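Local structure of ABC transporter substrate binding protein (Ribose) (Agrobacterium vitis, 5DKV) at residues F68-Q73 against P92-Q97; S136-D141 against I300-T305; A222-A227 against G246-V251. The protein binds the sugar alpha-D-tagatopyranose in a pocket of its chain and is probably the solute-binding component of an ABC transporter for carbohydrates. One frame throughout, in Å; residues are numbered along the deposited sequence.

Overall arrangement
Interactions 2 and 3 are both parallel strand pairings, interaction 3 inside one lobe and interaction 2 near the passage between lobes, whereas interaction 1 joins the first turn of helix 70-81 to the loop after strand 87-90. Interaction 3 has the largest share of buried residues and relies on four backbone hydrogen bonds with apolar packing; both its segments lie in the chain between those of interaction 2. Interaction 2 has three such bonds, a water shared by two hydroxyls and a carbonyl, and exposed residues at its margin. Interaction 1 works through side chains, with one glutamine oxygen gripping a threonine and a CH-pi contact near the sugar, and it opens to solvent at one end. The centres of interactions 1 and 3 lie about 29 Å apart.

Interaction 1: residues F68-Q73 against P92-Q97; sequences FNPVTQ and PTDTTQ
Thr-93 is wedged between Phe-68, Pro-70 and Gln-73, where the start of helix 70-81 meets the loop after strand 87-90 in this periplasmic sugar-binding protein fold. The packing is closest here. Methyl CG2 of Thr-93 sits almost centrally over one face of the Phe-68 ring, 3.6 Å from its centroid, a CH-pi contact only 4° off the ring normal. The Phe-68 side chain also lies about 4 Å from the bound tagatopyranose, so Thr-93 packs on a residue close to the sugar. On its other branch Thr-93 OG1, placed between backbone N and carbonyl carbon (chi1 49°), donates to Gln-73 OE1 at 2.8 Å from above the amide plane. Thr-93 N reaches the same OE1 at 3.0 Å, tilted 19° from that plane. The Gln-73 amide is fixed at its other end too, NE2 bonding to Ala-91 O and Pro-34 O. Toward solvent the contact thins: Pro-70 CG only grazes Asp-94 CB at 4.0 Å, and exposed Gln-97 brings little more than CB. There Asp-94 OD2 accepts from Thr-96 N in an Asx turn, from Thr-96 OG1 as well, and from Gln-97 N at 2.8 Å, which makes an Asx motif.

Interaction 2: residues S136-D141 against I300-T305; sequences SYIASD and IGTGFT
The Phe-304 ring meets Asp-141 O at its edge, close to the ring plane, with CZ 3.3 Å from that oxygen; Ser-140 CB approaches the same ring obliquely, 3.6 Å from CE1. The Tyr-137 ring meets Phe-118 edge-to-face, its OH bonded to Asp-116 O. Phe-304 CG lies anti to the carbonyl carbon (chi1 -57°), which lets the ring reach Ser-140 and Asp-141. Behind it, strands 137-140 and 299-307 pair in parallel where the chain passes between lobes, consistent with the inter-lobe connections of type I periplasmic binding proteins. Ile-300 N donates to Tyr-137 O, Ala-139 N to Ile-300 O, and Thr-302 N to Ala-139 O. On one face of the sheet Ile-138 and Ile-300 run alongside each other, CG1 of Ile-138 being 4.0 Å from CB of Ile-300; helix 276-291 covers both, through Ile-279 and Ser-286. Around Ser-140 and Thr-302 the chemistry turns polar. Ser-140 OG bonds to Gln-274 of the tagatopyranose pocket; Ser-140 is thus a second-shell residue, its side chain about 6 Å from the sugar. A water completes the join: it donates to Ser-140 OG at 2.6 Å and to Gly-303 O at 2.7 Å, and lies 2.7 Å from Thr-302 OG1.

Interaction 3: residues A222-A227 against G246-V251; sequences AGVFGA and GTIKVV
Val-251 and Val-224 bury the most surface in this contact, followed by Ala-222. Val-224 CG1 stands between the backbone N and the carbonyl carbon (chi1 56°), and from there it reaches Val-250 CG2 at 3.8 Å, both valines rising from the same face of the sheet. Ile-248 CG2 packs 3.9 Å from Gly-223 CA. On the opposite face Val-251 CG1 comes within 4.2 Å of Phe-225 CD1, the two side chains crossing at a slant. The edge of the Phe-225 ring lies near Val-251 O, 3.5 Å from CD1, while Ala-227 CA covers part of one ring face. These neighbours belong to a right-handed beta-alpha-beta crossover, strand 223-226, helix 229-241 and strand 249-253, a repeating element of the periplasmic-binding-protein fold. The helix lies over the face of Val-224 and Val-250, with Ser-235 on Val-224 and Val-239 on both Ile-248 and Val-250; helix 142-156 covers Phe-225 and Val-251 from the other side. Four backbone bonds join the strands, among them Val-251 N to Val-224 O and Lys-249 N to Ala-222 O. Ala-222 contributes chiefly through this carbonyl, whose second donor is a water 2.7 Å from Ala-222 O; that water also donates to Thr-247 O at 2.8 Å. Beside it the lysine chain bends back at chi2 (-58°), so that Lys-249 NZ donates a hydrogen bond to Gly-246 O at 2.7 Å.

Interaction 1: residues F68-Q73 against P92-Q97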
loop_
_atom_site.group_PDB
_atom_site.type_symbol
_atom_site.label_atom_id
_atom_site.label_comp_id
_atom_site.label_asym_id
_atom_site.label_seq_id
_atom_site.Cartn_x
_atom_site.Cartn_y
_atom_site.Cartn_z
ATOM N N PHE A 68 8.290 -6.272 6.612
ATOM C CA PHE A 68 6.921 -5.933 7.018
ATOM C C PHE A 68 6.523 -6.947 8.076
ATOM O O PHE A 68 6.072 -8.056 7.765
ATOM C CB PHE A 68 5.986 -5.955 5.795
ATOM C CG PHE A 68 4.634 -5.342 6.023
ATOM C CD1 PHE A 68 3.623 -6.053 6.646
ATOM C CD2 PHE A 68 4.369 -4.062 5.590
ATOM C CE1 PHE A 68 2.367 -5.487 6.830
ATOM C CE2 PHE A 68 3.122 -3.487 5.776
ATOM C CZ PHE A 68 2.125 -4.192 6.403
ATOM N N ASN A 69 6.762 -6.590 9.332
ATOM C CA ASN A 69 6.769 -7.563 10.402
ATOM C C ASN A 69 6.653 -6.868 11.745
ATOM O O ASN A 69 7.527 -6.071 12.092
ATOM C CB ASN A 69 8.072 -8.386 10.286
ATOM C CG ASN A 69 8.274 -9.388 11.409
ATOM O OD1 ASN A 69 7.402 -9.634 12.243
ATOM N ND2 ASN A 69 9.470 -9.972 11.438
ATOM N N PRO A 70 5.576 -7.138 12.506
ATOM C CA PRO A 70 5.478 -6.436 13.790
ATOM C C PRO A 70 6.593 -6.747 14.780
ATOM O O PRO A 70 6.851 -5.921 15.650
ATOM C CB PRO A 70 4.119 -6.892 14.340
ATOM C CG PRO A 70 3.881 -8.215 13.699
ATOM C CD PRO A 70 4.445 -8.067 12.306
ATOM N N VAL A 71 7.236 -7.905 14.667
ATOM C CA VAL A 71 8.293 -8.248 15.603
ATOM C C VAL A 71 9.466 -7.272 15.455
ATOM O O VAL A 71 10.062 -6.860 16.458
ATOM C CB VAL A 71 8.754 -9.703 15.396
ATOM C CG1 VAL A 71 9.949 -10.075 16.296
ATOM C CG2 VAL A 71 7.590 -10.688 15.651
ATOM N N THR A 72 9.790 -6.883 14.220
ATOM C CA THR A 72 10.888 -5.932 14.007
ATOM C C THR A 72 10.407 -4.473 14.003
ATOM O O THR A 72 11.179 -3.566 14.342
ATOM C CB THR A 72 11.631 -6.203 12.692
ATOM O OG1 THR A 72 10.699 -6.217 11.631
ATOM C CG2 THR A 72 12.349 -7.551 12.740
ATOM N N GLN A 73 9.144 -4.222 13.667
ATOM C CA GLN A 73 8.671 -2.836 13.683
ATOM C C GLN A 73 8.541 -2.279 15.112
ATOM O O GLN A 73 8.828 -1.098 15.344
ATOM C CB GLN A 73 7.339 -2.702 12.948
ATOM C CG GLN A 73 6.914 -1.236 12.751
ATOM C CD GLN A 73 5.576 -1.129 12.061
ATOM O OE1 GLN A 73 4.617 -1.782 12.450
ATOM N NE2 GLN A 73 5.527 -0.348 10.996
ATOM N N PRO A 92 1.248 0.700 10.599
ATOM C CA PRO A 92 1.367 -0.491 11.462
ATOM C C PRO A 92 1.347 -1.755 10.649
ATOM O O PRO A 92 0.551 -1.850 9.726
ATOM C CB PRO A 92 0.137 -0.410 12.374
ATOM C CG PRO A 92 -0.874 0.425 11.572
ATOM C CD PRO A 92 -0.014 1.430 10.839
ATOM N N THR A 93 2.216 -2.697 10.986
ATOM C CA THR A 93 2.312 -3.940 10.248
ATOM C C THR A 93 1.387 -5.030 10.760
ATOM O O THR A 93 1.428 -6.148 10.268
ATOM C CB THR A 93 3.767 -4.480 10.274
ATOM O OG1 THR A 93 4.261 -4.468 11.621
ATOM C CG2 THR A 93 4.654 -3.633 9.392
ATOM N N ASP A 94 0.558 -4.717 11.749
ATOM C CA ASP A 94 -0.425 -5.670 12.238
ATOM C C ASP A 94 -1.536 -4.882 12.901
ATOM O O ASP A 94 -1.255 -3.958 13.659
ATOM C CB ASP A 94 0.205 -6.644 13.224
ATOM C CG ASP A 94 -0.701 -7.807 13.544
ATOM O OD1 ASP A 94 -0.500 -8.876 12.933
ATOM O OD2 ASP A 94 -1.606 -7.650 14.398
ATOM N N THR A 95 -2.786 -5.252 12.644
ATOM C CA THR A 95 -3.911 -4.473 13.153
ATOM C C THR A 95 -4.125 -4.634 14.660
ATOM O O THR A 95 -4.756 -3.775 15.277
ATOM C CB THR A 95 -5.225 -4.834 12.419
ATOM O OG1 THR A 95 -5.626 -6.182 12.730
ATOM C CG2 THR A 95 -5.052 -4.680 10.911
ATOM N N THR A 96 -3.625 -5.733 15.231
ATOM C CA THR A 96 -3.792 -6.009 16.661
ATOM C C THR A 96 -2.489 -5.872 17.431
ATOM O O THR A 96 -2.479 -5.332 18.540
ATOM C CB THR A 96 -4.367 -7.426 16.904
ATOM O OG1 THR A 96 -3.496 -8.400 16.324
ATOM C CG2 THR A 96 -5.703 -7.551 16.274
ATOM N N GLN A 97 -1.383 -6.338 16.853
ATOM C CA GLN A 97 -0.147 -6.414 17.617
ATOM C C GLN A 97 0.515 -5.039 17.783
ATOM O O GLN A 97 1.379 -4.878 18.627
ATOM C CB GLN A 97 0.841 -7.378 16.965
ATOM C CG GLN A 97 0.425 -8.855 16.983
ATOM C CD GLN A 97 -0.149 -9.303 18.313
ATOM O OE1 GLN A 97 0.425 -9.046 19.373
ATOM N NE2 GLN A 97 -1.298 -9.968 18.268
#

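Interaction 2: residues S136-D141 against I300-T305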
loop_
_atom_site.group_PDB
_atom_site.type_symbol
_atom_site.label_atom_id
_atom_site.label_comp_id
_atom_site.label_asym_id
_atom_site.label_seq_id
_atom_site.Cartn_x
_atom_site.Cartn_y
_atom_site.Cartn_z
ATOM N N SER A 136 -6.187 10.007 13.007
ATOM C CA SER A 136 -6.605 9.888 11.619
ATOM C C SER A 136 -6.005 8.678 10.959
ATOM O O SER A 136 -4.959 8.203 11.375
ATOM C CB SER A 136 -6.208 11.145 10.862
ATOM O OG SER A 136 -6.758 11.181 9.559
ATOM N N TYR A 137 -6.682 8.207 9.910
ATOM C CA TYR A 137 -6.232 7.131 9.054
ATOM C C TYR A 137 -6.195 7.669 7.629
ATOM O O TYR A 137 -7.241 8.063 7.092
ATOM C CB TYR A 137 -7.190 5.930 9.143
ATOM C CG TYR A 137 -6.871 4.810 8.180
ATOM C CD1 TYR A 137 -5.571 4.450 7.903
ATOM C CD2 TYR A 137 -7.887 4.124 7.537
ATOM C CE1 TYR A 137 -5.281 3.412 7.011
ATOM C CE2 TYR A 137 -7.606 3.104 6.655
ATOM C CZ TYR A 137 -6.297 2.754 6.400
ATOM O OH TYR A 137 -6.012 1.742 5.517
ATOM N N ILE A 138 -5.006 7.726 7.057
ATOM C CA ILE A 138 -4.796 8.323 5.735
ATOM C C ILE A 138 -4.238 7.239 4.823
ATOM O O ILE A 138 -3.138 6.709 5.080
ATOM C CB ILE A 138 -3.841 9.507 5.805
ATOM C CG1 ILE A 138 -4.401 10.576 6.726
ATOM C CG2 ILE A 138 -3.608 10.097 4.393
ATOM C CD1 ILE A 138 -3.420 11.677 7.047
ATOM N N ALA A 139 -4.986 6.906 3.774
ATOM C CA ALA A 139 -4.643 5.759 2.933
ATOM C C ALA A 139 -5.455 5.737 1.664
ATOM O O ALA A 139 -6.404 6.510 1.524
ATOM C CB ALA A 139 -4.879 4.479 3.702
ATOM N N SER A 140 -5.138 4.827 0.750
ATOM C CA SER A 140 -6.032 4.599 -0.392
ATOM C C SER A 140 -7.355 3.986 0.055
ATOM O O SER A 140 -7.447 3.432 1.142
ATOM C CB SER A 140 -5.395 3.660 -1.413
ATOM O OG SER A 140 -4.142 4.133 -1.852
ATOM N N ASP A 141 -8.364 4.061 -0.800
ATOM C CA ASP A 141 -9.580 3.303 -0.610
ATOM C C ASP A 141 -9.265 1.890 -1.106
ATOM O O ASP A 141 -9.427 1.600 -2.290
ATOM C CB ASP A 141 -10.773 3.928 -1.385
ATOM C CG ASP A 141 -12.084 3.132 -1.229
ATOM O OD1 ASP A 141 -12.078 1.936 -0.835
ATOM O OD2 ASP A 141 -13.160 3.707 -1.529
ATOM N N ILE A 300 -8.673 10.373 5.656
ATOM C CA ILE A 300 -8.440 10.977 4.350
ATOM C C ILE A 300 -8.107 9.860 3.391
ATOM O O ILE A 300 -7.158 9.092 3.631
ATOM C CB ILE A 300 -7.294 12.016 4.362
ATOM C CG1 ILE A 300 -7.518 13.043 5.455
ATOM C CG2 ILE A 300 -7.191 12.694 2.988
ATOM C CD1 ILE A 300 -6.401 14.082 5.575
ATOM N N GLY A 301 -8.901 9.773 2.330
ATOM C CA GLY A 301 -8.767 8.740 1.319
ATOM C C GLY A 301 -8.059 9.307 0.103
ATOM O O GLY A 301 -8.497 10.297 -0.451
ATOM N N THR A 302 -6.963 8.679 -0.306
ATOM C CA THR A 302 -6.174 9.171 -1.433
ATOM C C THR A 302 -6.485 8.280 -2.630
ATOM O O THR A 302 -6.951 7.167 -2.454
ATOM C CB THR A 302 -4.673 9.184 -1.104
ATOM O OG1 THR A 302 -4.255 7.872 -0.710
ATOM C CG2 THR A 302 -4.412 10.155 0.060
ATOM N N GLY A 303 -6.231 8.770 -3.833
ATOM C CA GLY A 303 -6.732 8.127 -5.042
ATOM C C GLY A 303 -5.796 7.177 -5.754
ATOM O O GLY A 303 -4.723 6.858 -5.258
ATOM N N PHE A 304 -6.237 6.730 -6.928
ATOM C CA PHE A 304 -5.454 5.845 -7.771
ATOM C C PHE A 304 -5.214 6.499 -9.121
ATOM O O PHE A 304 -5.994 7.341 -9.584
ATOM C CB PHE A 304 -6.160 4.510 -7.996
ATOM C CG PHE A 304 -6.496 3.794 -6.750
ATOM C CD1 PHE A 304 -5.499 3.204 -6.009
ATOM C CD2 PHE A 304 -7.797 3.695 -6.322
ATOM C CE1 PHE A 304 -5.795 2.531 -4.852
ATOM C CE2 PHE A 304 -8.098 3.027 -5.190
ATOM C CZ PHE A 304 -7.100 2.446 -4.440
ATOM N N THR A 305 -4.109 6.103 -9.736
ATOM C CA THR A 305 -3.820 6.406 -11.128
ATOM C C THR A 305 -3.631 5.074 -11.838
ATOM O O THR A 305 -2.715 4.324 -11.504
ATOM C CB THR A 305 -2.567 7.278 -11.272
ATOM O OG1 THR A 305 -2.775 8.542 -10.625
ATOM C CG2 THR A 305 -2.229 7.534 -12.739
HETATM O O HOH W 1 -3.491 6.414 -2.893
#

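Interaction 3: residues A222-A227 against G246-V251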
loop_
_atom_site.group_PDB
_atom_site.type_symbol
_atom_site.label_atom_id
_atom_site.label_comp_id
_atom_site.label_asym_id
_atom_site.label_seq_id
_atom_site.Cartn_x
_atom_site.Cartn_y
_atom_site.Cartn_z
ATOM N N ALA A 222 -5.856 -17.624 -17.371
ATOM C CA ALA A 222 -6.058 -16.410 -18.140
ATOM C C ALA A 222 -5.388 -15.165 -17.553
ATOM O O ALA A 222 -4.937 -14.313 -18.310
ATOM C CB ALA A 222 -7.570 -16.161 -18.300
ATOM N N GLY A 223 -5.325 -15.041 -16.233
ATOM C CA GLY A 223 -4.721 -13.853 -15.646
ATOM C C GLY A 223 -4.478 -13.938 -14.156
ATOM O O GLY A 223 -4.868 -14.898 -13.489
ATOM N N VAL A 224 -3.804 -12.912 -13.640
ATOM C CA VAL A 224 -3.433 -12.841 -12.236
ATOM C C VAL A 224 -3.440 -11.395 -11.802
ATOM O O VAL A 224 -3.061 -10.509 -12.564
ATOM C CB VAL A 224 -2.052 -13.475 -11.999
ATOM C CG1 VAL A 224 -1.015 -12.836 -12.866
ATOM C CG2 VAL A 224 -1.634 -13.394 -10.547
ATOM N N PHE A 225 -3.869 -11.176 -10.564
ATOM C CA PHE A 225 -3.854 -9.857 -9.937
ATOM C C PHE A 225 -2.892 -9.914 -8.779
ATOM O O PHE A 225 -3.113 -10.664 -7.838
ATOM C CB PHE A 225 -5.259 -9.461 -9.467
ATOM C CG PHE A 225 -5.282 -8.298 -8.465
ATOM C CD1 PHE A 225 -4.558 -7.143 -8.700
ATOM C CD2 PHE A 225 -6.050 -8.378 -7.305
ATOM C CE1 PHE A 225 -4.607 -6.078 -7.790
ATOM C CE2 PHE A 225 -6.092 -7.341 -6.398
ATOM C CZ PHE A 225 -5.377 -6.193 -6.636
ATOM N N GLY A 226 -1.810 -9.136 -8.853
ATOM C CA GLY A 226 -0.879 -9.022 -7.741
ATOM C C GLY A 226 -1.293 -7.867 -6.855
ATOM O O GLY A 226 -1.301 -6.701 -7.290
ATOM N N ALA A 227 -1.613 -8.169 -5.605
ATOM C CA ALA A 227 -2.342 -7.225 -4.795
ATOM C C ALA A 227 -1.441 -6.201 -4.098
ATOM O O ALA A 227 -1.962 -5.321 -3.438
ATOM C CB ALA A 227 -3.186 -7.957 -3.776
ATOM N N GLY A 246 2.067 -11.672 -22.164
ATOM C CA GLY A 246 0.980 -11.264 -23.037
ATOM C C GLY A 246 -0.159 -12.270 -23.169
ATOM O O GLY A 246 -1.247 -11.938 -23.634
ATOM N N THR A 247 0.101 -13.510 -22.792
ATOM C CA THR A 247 -0.915 -14.563 -22.821
ATOM C C THR A 247 -1.631 -14.677 -21.478
ATOM O O THR A 247 -2.861 -14.694 -21.414
ATOM C CB THR A 247 -0.288 -15.900 -23.191
ATOM O OG1 THR A 247 0.325 -15.766 -24.480
ATOM C CG2 THR A 247 -1.341 -17.007 -23.230
ATOM N N ILE A 248 -0.859 -14.777 -20.407
ATOM C CA ILE A 248 -1.418 -14.673 -19.064
ATOM C C ILE A 248 -1.408 -13.196 -18.722
ATOM O O ILE A 248 -0.345 -12.612 -18.611
ATOM C CB ILE A 248 -0.623 -15.466 -18.021
ATOM C CG1 ILE A 248 -0.606 -16.970 -18.345
ATOM C CG2 ILE A 248 -1.203 -15.260 -16.639
ATOM C CD1 ILE A 248 0.400 -17.772 -17.479
ATOM N N LYS A 249 -2.594 -12.612 -18.534
ATOM C CA LYS A 249 -2.709 -11.167 -18.358
ATOM C C LYS A 249 -2.361 -10.861 -16.915
ATOM O O LYS A 249 -2.704 -11.625 -16.007
ATOM C CB LYS A 249 -4.116 -10.667 -18.689
ATOM C CG LYS A 249 -4.604 -11.017 -20.105
ATOM C CD LYS A 249 -3.684 -10.470 -21.176
ATOM C CE LYS A 249 -4.271 -10.695 -22.590
ATOM N NZ LYS A 249 -3.359 -10.187 -23.653
ATOM N N VAL A 250 -1.699 -9.733 -16.694
ATOM C CA VAL A 250 -1.324 -9.332 -15.348
ATOM C C VAL A 250 -1.822 -7.940 -15.040
ATOM O O VAL A 250 -1.639 -7.003 -15.829
ATOM C CB VAL A 250 0.206 -9.370 -15.153
ATOM C CG1 VAL A 250 0.604 -8.908 -13.724
ATOM C CG2 VAL A 250 0.756 -10.760 -15.456
ATOM N N VAL A 251 -2.480 -7.819 -13.886
ATOM C CA VAL A 251 -2.807 -6.531 -13.308
ATOM C C VAL A 251 -2.030 -6.471 -12.014
ATOM O O VAL A 251 -2.141 -7.342 -11.164
ATOM C CB VAL A 251 -4.331 -6.328 -13.057
ATOM C CG1 VAL A 251 -4.599 -5.043 -12.289
ATOM C CG2 VAL A 251 -5.064 -6.302 -14.373
HETATM O O HOH W 2 -5.563 -14.489 -20.902
#